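Local coordinates for protein aquaporin AqpM (Methanothermobacter marburgensis str. Marburg, PDB 2F2B) that forms a membrane channel that lets water pass in either direction under osmotic drive and transiently raises the initial flux of glycerol, at residues T135-G140 with W219-I224. Numbering follows the deposited sequence.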
loop_
_atom_site.group_PDB
_atom_site.type_symbol
_atom_site.label_atom_id
_atom_site.label_comp_id
_atom_site.label_asym_id
_atom_site.label_seq_id
_atom_site.Cartn_x
_atom_site.Cartn_y
_atom_site.Cartn_z
ATOM N N THR A 135 -21.274 1.660 -10.127
ATOM C CA THR A 135 -20.673 0.599 -10.930
ATOM C C THR A 135 -21.536 0.241 -12.141
ATOM O O THR A 135 -22.735 -0.009 -12.007
ATOM C CB THR A 135 -20.467 -0.689 -10.097
ATOM O OG1 THR A 135 -21.721 -1.104 -9.539
ATOM C CG2 THR A 135 -19.468 -0.443 -8.965
ATOM N N ALA A 136 -20.919 0.219 -13.318
ATOM C CA ALA A 136 -21.612 -0.136 -14.557
ATOM C C ALA A 136 -20.589 -0.671 -15.548
ATOM O O ALA A 136 -19.405 -0.345 -15.462
ATOM C CB ALA A 136 -22.324 1.088 -15.142
ATOM N N PRO A 137 -21.025 -1.514 -16.500
ATOM C CA PRO A 137 -20.075 -2.050 -17.476
ATOM C C PRO A 137 -19.344 -0.914 -18.190
ATOM O O PRO A 137 -19.954 0.089 -18.568
ATOM C CB PRO A 137 -20.967 -2.853 -18.424
ATOM C CG PRO A 137 -22.075 -3.316 -17.529
ATOM C CD PRO A 137 -22.372 -2.074 -16.713
ATOM N N PHE A 138 -18.036 -1.064 -18.362
ATOM C CA PHE A 138 -17.252 -0.041 -19.039
ATOM C C PHE A 138 -17.415 -0.156 -20.556
ATOM O O PHE A 138 -18.005 -1.116 -21.048
ATOM C CB PHE A 138 -15.783 -0.139 -18.613
ATOM C CG PHE A 138 -15.474 0.637 -17.357
ATOM C CD1 PHE A 138 -16.103 0.321 -16.154
ATOM C CD2 PHE A 138 -14.599 1.719 -17.393
ATOM C CE1 PHE A 138 -15.870 1.078 -15.001
ATOM C CE2 PHE A 138 -14.356 2.486 -16.245
ATOM C CZ PHE A 138 -14.993 2.165 -15.049
ATOM N N PRO A 139 -16.911 0.831 -21.315
ATOM C CA PRO A 139 -17.036 0.798 -22.779
ATOM C C PRO A 139 -16.571 -0.499 -23.434
ATOM O O PRO A 139 -15.447 -0.954 -23.218
ATOM C CB PRO A 139 -16.213 2.007 -23.220
ATOM C CG PRO A 139 -16.432 2.973 -22.090
ATOM C CD PRO A 139 -16.254 2.077 -20.880
ATOM N N GLY A 140 -17.448 -1.093 -24.240
ATOM C CA GLY A 140 -17.107 -2.328 -24.924
ATOM C C GLY A 140 -17.371 -3.589 -24.121
ATOM O O GLY A 140 -17.277 -4.696 -24.652
ATOM N N TRP A 219 -30.477 1.421 -13.406
ATOM C CA TRP A 219 -31.170 0.235 -12.911
ATOM C C TRP A 219 -31.221 -0.964 -13.851
ATOM O O TRP A 219 -31.355 -2.102 -13.405
ATOM C CB TRP A 219 -32.580 0.615 -12.460
ATOM C CG TRP A 219 -32.562 1.557 -11.298
ATOM C CD1 TRP A 219 -32.919 2.875 -11.303
ATOM C CD2 TRP A 219 -32.134 1.260 -9.962
ATOM N NE1 TRP A 219 -32.739 3.418 -10.051
ATOM C CE2 TRP A 219 -32.258 2.449 -9.210
ATOM C CE3 TRP A 219 -31.658 0.105 -9.329
ATOM C CZ2 TRP A 219 -31.923 2.516 -7.854
ATOM C CZ3 TRP A 219 -31.324 0.171 -7.979
ATOM C CH2 TRP A 219 -31.461 1.370 -7.257
ATOM N N ASN A 220 -31.107 -0.713 -15.147
ATOM C CA ASN A 220 -31.129 -1.787 -16.131
ATOM C C ASN A 220 -29.904 -2.695 -15.992
ATOM O O ASN A 220 -29.886 -3.812 -16.511
ATOM C CB ASN A 220 -31.199 -1.179 -17.533
ATOM C CG ASN A 220 -30.534 0.184 -17.605
ATOM O OD1 ASN A 220 -29.308 0.295 -17.606
ATOM N ND2 ASN A 220 -31.346 1.237 -17.648
ATOM N N TYR A 221 -28.891 -2.217 -15.275
ATOM C CA TYR A 221 -27.663 -2.983 -15.063
ATOM C C TYR A 221 -27.608 -3.609 -13.672
ATOM O O TYR A 221 -26.752 -4.455 -13.398
ATOM C CB TYR A 221 -26.433 -2.081 -15.211
ATOM C CG TYR A 221 -26.239 -1.455 -16.571
ATOM C CD1 TYR A 221 -25.967 -2.239 -17.692
ATOM C CD2 TYR A 221 -26.291 -0.070 -16.730
ATOM C CE1 TYR A 221 -25.745 -1.657 -18.942
ATOM C CE2 TYR A 221 -26.072 0.521 -17.972
ATOM C CZ TYR A 221 -25.799 -0.278 -19.071
ATOM O OH TYR A 221 -25.567 0.308 -20.297
ATOM N N TYR A 222 -28.518 -3.197 -12.794
ATOM C CA TYR A 222 -28.508 -3.687 -11.422
ATOM C C TYR A 222 -28.478 -5.205 -11.235
ATOM O O TYR A 222 -27.837 -5.689 -10.301
ATOM C CB TYR A 222 -29.672 -3.076 -10.625
ATOM C CG TYR A 222 -29.506 -3.225 -9.125
ATOM C CD1 TYR A 222 -28.337 -2.797 -8.491
ATOM C CD2 TYR A 222 -30.495 -3.828 -8.344
ATOM C CE1 TYR A 222 -28.152 -2.973 -7.119
ATOM C CE2 TYR A 222 -30.320 -4.006 -6.969
ATOM C CZ TYR A 222 -29.144 -3.579 -6.366
ATOM O OH TYR A 222 -28.951 -3.772 -5.018
ATOM N N SER A 223 -29.150 -5.962 -12.102
ATOM C CA SER A 223 -29.154 -7.419 -11.962
ATOM C C SER A 223 -27.733 -7.995 -11.994
ATOM O O SER A 223 -27.454 -9.020 -11.372
ATOM C CB SER A 223 -30.014 -8.070 -13.056
ATOM O OG SER A 223 -29.558 -7.723 -14.349
ATOM N N ILE A 224 -26.839 -7.334 -12.721
ATOM C CA ILE A 224 -25.449 -7.778 -12.808
ATOM C C ILE A 224 -24.826 -7.790 -11.415
ATOM O O ILE A 224 -24.140 -8.737 -11.027
ATOM C CB ILE A 224 -24.608 -6.812 -13.676
ATOM C CG1 ILE A 224 -25.034 -6.915 -15.139
ATOM C CG2 ILE A 224 -23.115 -7.107 -13.507
ATOM C CD1 ILE A 224 -24.410 -5.857 -16.021
#
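The CA atoms of Ala136 and Tyr221 are the nearest pair across the segments, 6.7 Å apart. Residues 135-138 run as an extended piece of loop, whereas residues 219-223 curl in turns just ahead of helix 224-243, the amide N of Ile224 bonded to the carbonyl O of Tyr221 at 3.0 Å. No hydrogen bond joins the segments; the contact across them is made by side chains, with Pro137 meeting both Tyr221 and Ile224. Its CD lies over one face of the Tyr221 ring, 4.0 Å from the ring centroid and 22° off the normal, a CH-pi contact shifted toward the rim, with CD1 the nearest ring atom at 3.7 Å. CD sits on the amide nitrogen, so its hydrogens are probably somewhat polarised and suit a pi face, and the closed ring has little freedom to lose on packing. Tyrosine gives the proline a broad flat face while staying partly exposed. Asn220 OD1 lies 3.1 Å above the opposite face, off centre toward the rim. Tyr221 has CG beside its backbone N (chi1 -62°), which sends the ring toward the proline.

In the aquaporin fold this joins the loop before helix 143-166, predicted to be extracellular, to the connection between the second NPA half-helix, 200-214, and the last membrane helix. Tyr207 ties the same pieces: its OH is hydrogen-bonded to Thr135 O and its side chain touches Tyr221.

Ile224 stretches its CG1 arm out (chi2 171°), and its CD1 methyl ends against CG of the Pro137 ring at 3.8 Å; apolar and branched, it suits a buried place against Pro137 and Ala146 of helix 143-166. Ala136 adds only a methyl, CB standing oblique to the Tyr221 ring at 4.4 Å from CD2, small enough to fit where the backbone passes near the aromatic side chain.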